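Local structure of adenine phosphoribosyltransferase (Leishmania donovani, 1QB7) at residues Asn8-Asp13 / Lys198-Leu203; Gln63-Met68 / Glu170-Leu175. The protein probably catalyses the transfer of the 5-phosphoribosyl group of 5-phospho-alpha-D-ribose 1-diphosphate to adenine, giving AMP and diphosphate in purine salvage. One frame throughout, in Å; residues are numbered along the deposited sequence. Where two conformers were deposited one is given.

How the interactions relate
Both interactions are built on one mixed beta-sheet of the phosphoribosyltransferase fold, about 9 Å apart, centre to centre. Interaction 1 pairs strand 9-12, from near the N-terminus, with strand 199-201; interaction 2 holds the end of helix 51-67 against strand 167-173. Strands 199-201 and 167-173 are neighbours in the sheet, with M171 N at 2.8 Å from K198 O. I200 joins the two contacts by packing on the side chain of E170. In sequence both segments of interaction 2 fall between those of interaction 1. Strand 140-145, next to 167-173 in the same sheet, ends at the magnesium ligand D145.

Interaction 1 of 2, residues Asn8-Asp13 / Lys198-Leu203; sequences NSFLLD and KFISLL
S9 to L12 and F199 to S201 run as parallel strands, their axes 4.7 Å apart and inclined by 17°. The pairing adds strand 9-12 to the central sheet of the type I phosphoribosyltransferase fold. Four backbone hydrogen bonds alternate between the chains, as in parallel sheet: F199 N to N8 O, F10 N to F199 O, S201 N to F10 O and L12 N to S201 O. The F10 to F199 bond, 2.8 Å from N to O, is nearly straight.

F10 and I200 share one face of the sheet, where F10 CB meets I200 CG2. K198 CG, anti to the backbone N (chi1 179°), lies 3.8 Å from F10 CE1; a bend at chi3 (-68°) sets CE at 3.8 Å from the same atom, the two side chains crossing at about a right angle. The ammonium is far enough from the ring that any cation-pi attraction is weak. S9, L11, F199 and S201 occupy the other face; there F199 packs against helix 182-192. Beyond the paired strands, L11 CD1 reaches L203 C at 3.8 Å. A water donates to both L12 O and L202 O, at 2.7 Å from each carbonyl oxygen.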
loop_
_atom_site.group_PDB
_atom_site.type_symbol
_atom_site.label_atom_id
_atom_site.label_comp_id
_atom_site.label_asym_id
_atom_site.label_seq_id
_atom_site.Cartn_x
_atom_site.Cartn_y
_atom_site.Cartn_z
ATOM N N ASN A 8 -28.420 -1.749 -3.617
ATOM C CA ASN A 8 -27.108 -1.379 -4.157
ATOM C C ASN A 8 -25.896 -1.829 -3.355
ATOM O O ASN A 8 -24.854 -1.167 -3.338
ATOM C CB ASN A 8 -27.031 0.128 -4.401
ATOM C CG ASN A 8 -27.516 0.507 -5.768
ATOM O OD1 ASN A 8 -28.350 1.400 -5.918
ATOM N ND2 ASN A 8 -27.002 -0.177 -6.786
ATOM N N SER A 9 -26.038 -2.961 -2.691
ATOM C CA SER A 9 -24.958 -3.522 -1.910
ATOM C C SER A 9 -24.946 -4.999 -2.278
ATOM O O SER A 9 -25.913 -5.716 -2.028
ATOM C CB SER A 9 -25.217 -3.305 -0.428
ATOM O OG SER A 9 -24.093 -3.701 0.328
ATOM N N PHE A 10 -23.867 -5.427 -2.927
ATOM C CA PHE A 10 -23.733 -6.803 -3.397
ATOM C C PHE A 10 -22.647 -7.626 -2.719
ATOM O O PHE A 10 -21.579 -7.121 -2.380
ATOM C CB PHE A 10 -23.507 -6.813 -4.913
ATOM C CG PHE A 10 -24.566 -6.079 -5.689
ATOM C CD1 PHE A 10 -24.573 -4.688 -5.742
ATOM C CD2 PHE A 10 -25.568 -6.776 -6.357
ATOM C CE1 PHE A 10 -25.561 -4.002 -6.448
ATOM C CE2 PHE A 10 -26.561 -6.097 -7.065
ATOM C CZ PHE A 10 -26.558 -4.708 -7.108
ATOM N N LEU A 11 -22.930 -8.913 -2.556
ATOM C CA LEU A 11 -21.998 -9.838 -1.931
ATOM C C LEU A 11 -21.770 -11.022 -2.858
ATOM O O LEU A 11 -22.719 -11.572 -3.414
ATOM C CB LEU A 11 -22.566 -10.326 -0.601
ATOM C CG LEU A 11 -21.739 -11.340 0.186
ATOM C CD1 LEU A 11 -20.404 -10.728 0.616
ATOM C CD2 LEU A 11 -22.546 -11.778 1.394
ATOM N N LEU A 12 -20.505 -11.387 -3.048
ATOM C CA LEU A 12 -20.157 -12.510 -3.901
ATOM C C LEU A 12 -20.798 -13.777 -3.331
ATOM O O LEU A 12 -20.743 -14.020 -2.128
ATOM C CB LEU A 12 -18.636 -12.668 -3.963
ATOM C CG LEU A 12 -18.100 -13.758 -4.891
ATOM C CD1 LEU A 12 -18.541 -13.482 -6.322
ATOM C CD2 LEU A 12 -16.583 -13.837 -4.789
ATOM N N ASP A 13 -21.461 -14.544 -4.189
ATOM C CA ASP A 13 -22.109 -15.779 -3.764
ATOM C C ASP A 13 -21.039 -16.682 -3.137
ATOM O O ASP A 13 -19.988 -16.913 -3.740
ATOM C CB ASP A 13 -22.778 -16.440 -4.974
ATOM C CG ASP A 13 -23.425 -17.757 -4.633
ATOM O OD1 ASP A 13 -24.531 -17.756 -4.056
ATOM O OD2 ASP A 13 -22.824 -18.798 -4.947
ATOM N N LYS A 198 -22.844 1.954 -6.020
ATOM C CA LYS A 198 -22.799 0.514 -5.830
ATOM C C LYS A 198 -21.646 0.077 -4.921
ATOM O O LYS A 198 -20.521 0.567 -5.037
ATOM C CB LYS A 198 -22.691 -0.206 -7.173
ATOM C CG LYS A 198 -22.625 -1.706 -7.016
ATOM C CD LYS A 198 -22.374 -2.432 -8.322
ATOM C CE LYS A 198 -23.553 -2.331 -9.262
ATOM N NZ LYS A 198 -23.305 -3.130 -10.490
ATOM N N PHE A 199 -21.959 -0.822 -3.993
ATOM C CA PHE A 199 -20.981 -1.380 -3.072
ATOM C C PHE A 199 -20.873 -2.872 -3.349
ATOM O O PHE A 199 -21.891 -3.551 -3.461
ATOM C CB PHE A 199 -21.435 -1.203 -1.618
ATOM C CG PHE A 199 -21.319 0.200 -1.105
ATOM C CD1 PHE A 199 -22.365 1.102 -1.267
ATOM C CD2 PHE A 199 -20.157 0.624 -0.466
ATOM C CE1 PHE A 199 -22.257 2.408 -0.800
ATOM C CE2 PHE A 199 -20.034 1.931 0.007
ATOM C CZ PHE A 199 -21.086 2.825 -0.163
ATOM N N ILE A 200 -19.656 -3.375 -3.518
ATOM C CA ILE A 200 -19.459 -4.807 -3.724
ATOM C C ILE A 200 -18.392 -5.317 -2.756
ATOM O O ILE A 200 -17.413 -4.622 -2.462
ATOM C CB ILE A 200 -19.070 -5.194 -5.184
ATOM C CG1 ILE A 200 -17.695 -4.644 -5.547
ATOM C CG2 ILE A 200 -20.136 -4.728 -6.169
ATOM C CD1 ILE A 200 -17.044 -5.371 -6.702
ATOM N N SER A 201 -18.630 -6.504 -2.207
ATOM C CA SER A 201 -17.705 -7.143 -1.276
ATOM C C SER A 201 -17.520 -8.592 -1.701
ATOM O O SER A 201 -18.440 -9.201 -2.254
ATOM C CB SER A 201 -18.251 -7.084 0.151
ATOM O OG SER A 201 -17.306 -7.570 1.081
ATOM N N LEU A 202 -16.336 -9.140 -1.442
ATOM C CA LEU A 202 -16.033 -10.518 -1.804
ATOM C C LEU A 202 -16.381 -11.505 -0.684
ATOM O O LEU A 202 -16.623 -12.686 -0.944
ATOM C CB LEU A 202 -14.560 -10.649 -2.191
ATOM C CG LEU A 202 -14.074 -9.669 -3.266
ATOM C CD1 LEU A 202 -12.576 -9.818 -3.458
ATOM C CD2 LEU A 202 -14.824 -9.895 -4.574
ATOM N N LEU A 203 -16.422 -11.013 0.551
ATOM C CA LEU A 203 -16.739 -11.849 1.700
ATOM C C LEU A 203 -17.336 -11.017 2.830
ATOM O O LEU A 203 -16.950 -9.869 3.035
ATOM C CB LEU A 203 -15.481 -12.555 2.216
ATOM C CG LEU A 203 -15.708 -13.639 3.277
ATOM C CD1 LEU A 203 -16.233 -14.901 2.607
ATOM C CD2 LEU A 203 -14.423 -13.951 4.030
HETATM O O HOH W 1 -18.733 -14.160 -0.273
#

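Interaction 2 of 2, residues Gln63-Met68 / Glu170-Leu175; sequences QRYRAM and EMVSIL
CG of R64 stands anti to its backbone N and the chain continues extended to NE, while CG of E170 lies between its backbone N and carbonyl carbon (chi1 64°) with the rest of the side chain extended; the two meet tip to tip. R64 grips the carboxylate side-on, NE donating to E170 OE2 and NH2 to E170 OE1, each at 2.9 Å. The guanidinium and carboxylate planes are 22° apart, and both bonds are nearly straight. The arginine uses the syn lone pair of OE2, and the anti lone pair of E170 OE2 takes the hydroxyl of Y65, OH to OE2 2.7 Å.

Two donors on OE2 and one on OE1 thus fix the rotation of a buried carboxylate and would be expected to stabilise its negative charge. The Y65 ring is turned 62° from the carboxylate plane, and R64 CG covers one of its faces near the rim. Y65 OH also touches V172 CG1 at 3.8 Å, and M68 CE approaches E170 OE1 at 3.9 Å. Around them, I200 packs on R64, E170 and V172, and V142 on Y65. The arrangement joins a helix to the sheet it covers, as in the alpha/beta core of type I phosphoribosyltransferases.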
loop_
_atom_site.group_PDB
_atom_site.type_symbol
_atom_site.label_atom_id
_atom_site.label_comp_id
_atom_site.label_asym_id
_atom_site.label_seq_id
_atom_site.Cartn_x
_atom_site.Cartn_y
_atom_site.Cartn_z
ATOM N N GLN A 63 -10.889 -9.603 -14.347
ATOM C CA GLN A 63 -11.899 -10.138 -15.266
ATOM C C GLN A 63 -13.162 -9.295 -15.199
ATOM O O GLN A 63 -13.765 -8.971 -16.223
ATOM C CB GLN A 63 -12.228 -11.588 -14.921
ATOM C CG GLN A 63 -11.129 -12.561 -15.306
ATOM C CD GLN A 63 -11.221 -13.881 -14.563
ATOM O OE1 GLN A 63 -12.213 -14.158 -13.883
ATOM N NE2 GLN A 63 -10.173 -14.698 -14.674
ATOM N N ARG A 64 -13.525 -8.898 -13.986
ATOM C CA ARG A 64 -14.708 -8.089 -13.784
ATOM C C ARG A 64 -14.637 -6.781 -14.557
ATOM O O ARG A 64 -15.549 -6.454 -15.315
ATOM C CB ARG A 64 -14.907 -7.800 -12.298
ATOM C CG ARG A 64 -16.070 -6.888 -12.015
ATOM C CD ARG A 64 -16.228 -6.671 -10.535
ATOM N NE ARG A 64 -17.352 -5.791 -10.239
ATOM C CZ ARG A 64 -18.631 -6.154 -10.297
ATOM N NH1 ARG A 64 -18.960 -7.393 -10.636
ATOM N NH2 ARG A 64 -19.581 -5.273 -10.006
ATOM N N TYR A 65 -13.535 -6.056 -14.404
ATOM C CA TYR A 65 -13.400 -4.770 -15.072
ATOM C C TYR A 65 -13.155 -4.822 -16.576
ATOM O O TYR A 65 -13.549 -3.903 -17.292
ATOM C CB TYR A 65 -12.390 -3.894 -14.329
ATOM C CG TYR A 65 -12.800 -3.696 -12.882
ATOM C CD1 TYR A 65 -14.073 -3.220 -12.565
ATOM C CD2 TYR A 65 -11.957 -4.062 -11.832
ATOM C CE1 TYR A 65 -14.504 -3.121 -11.246
ATOM C CE2 TYR A 65 -12.380 -3.970 -10.501
ATOM C CZ TYR A 65 -13.657 -3.500 -10.220
ATOM O OH TYR A 65 -14.104 -3.439 -8.920
ATOM N N ARG A 66 -12.541 -5.905 -17.055
ATOM C CA ARG A 66 -12.296 -6.087 -18.492
ATOM C C ARG A 66 -13.624 -6.360 -19.195
ATOM O O ARG A 66 -13.822 -5.978 -20.349
ATOM C CB ARG A 66 -11.332 -7.251 -18.752
ATOM C CG ARG A 66 -9.875 -6.885 -18.576
ATOM C CD ARG A 66 -8.934 -8.006 -19.008
ATOM N NE ARG A 66 -7.535 -7.583 -18.904
ATOM C CZ ARG A 66 -6.520 -8.385 -18.589
ATOM N NH1 ARG A 66 -6.736 -9.672 -18.351
ATOM N NH2 ARG A 66 -5.291 -7.892 -18.459
ATOM N N ALA A 67 -14.530 -7.017 -18.476
ATOM C CA ALA A 67 -15.850 -7.351 -18.988
ATOM C C ALA A 67 -16.829 -6.188 -18.826
ATOM O O ALA A 67 -17.870 -6.142 -19.485
ATOM C CB ALA A 67 -16.385 -8.586 -18.269
ATOM N N MET A 68 -16.478 -5.231 -17.974
ATOM C CA MET A 68 -17.338 -4.085 -17.703
ATOM C C MET A 68 -17.445 -3.074 -18.845
ATOM O O MET A 68 -16.467 -2.800 -19.548
ATOM C CB MET A 68 -16.874 -3.389 -16.425
ATOM C CG MET A 68 -17.884 -2.450 -15.815
ATOM S SD MET A 68 -17.378 -1.925 -14.176
ATOM C CE MET A 68 -17.792 -3.342 -13.189
ATOM N N GLU A 170 -17.907 1.893 -8.534
ATOM C CA GLU A 170 -18.341 1.129 -7.375
ATOM C C GLU A 170 -17.275 1.170 -6.292
ATOM O O GLU A 170 -16.113 1.485 -6.560
ATOM C CB GLU A 170 -18.614 -0.332 -7.759
ATOM C CG GLU A 170 -17.379 -1.080 -8.236
ATOM C CD GLU A 170 -17.698 -2.357 -8.986
ATOM O OE1 GLU A 170 -18.834 -2.512 -9.474
ATOM O OE2 GLU A 170 -16.800 -3.211 -9.099
ATOM N N MET A 171 -17.703 0.909 -5.061
ATOM C CA MET A 171 -16.814 0.848 -3.914
ATOM C C MET A 171 -16.611 -0.643 -3.688
ATOM O O MET A 171 -17.574 -1.363 -3.423
ATOM C CB MET A 171 -17.481 1.474 -2.692
ATOM C CG MET A 171 -16.739 1.270 -1.367
ATOM S SD MET A 171 -15.112 2.050 -1.256
ATOM C CE MET A 171 -14.227 0.854 -0.248
ATOM N N VAL A 172 -15.381 -1.119 -3.863
ATOM C CA VAL A 172 -15.088 -2.536 -3.666
ATOM C C VAL A 172 -14.228 -2.798 -2.439
ATOM O O VAL A 172 -13.307 -2.042 -2.136
ATOM C CB VAL A 172 -14.434 -3.183 -4.935
ATOM C CG1 VAL A 172 -13.216 -2.410 -5.364
ATOM C CG2 VAL A 172 -14.055 -4.647 -4.670
ATOM N N SER A 173 -14.581 -3.847 -1.706
ATOM C CA SER A 173 -13.841 -4.248 -0.519
ATOM C C SER A 173 -13.703 -5.769 -0.506
ATOM O O SER A 173 -14.536 -6.477 -1.073
ATOM C CB SER A 173 -14.535 -3.751 0.758
ATOM O OG SER A 173 -15.844 -4.268 0.898
ATOM N N ILE A 174 -12.621 -6.263 0.084
ATOM C CA ILE A 174 -12.392 -7.701 0.176
ATOM C C ILE A 174 -13.401 -8.259 1.188
ATOM O O ILE A 174 -14.067 -9.267 0.945
ATOM C CB ILE A 174 -10.953 -8.020 0.691
ATOM C CG1 ILE A 174 -9.889 -7.349 -0.190
ATOM C CG2 ILE A 174 -10.741 -9.524 0.768
ATOM C CD1 ILE A 174 -9.948 -7.722 -1.662
ATOM N N LEU A 175 -13.524 -7.555 2.309
ATOM C CA LEU A 175 -14.406 -7.950 3.384
ATOM C C LEU A 175 -15.340 -6.828 3.816
ATOM O O LEU A 175 -14.939 -5.669 3.893
ATOM C CB LEU A 175 -13.567 -8.360 4.587
ATOM C CG LEU A 175 -14.341 -8.938 5.768
ATOM C CD1 LEU A 175 -14.736 -10.378 5.460
ATOM C CD2 LEU A 175 -13.475 -8.875 7.002
#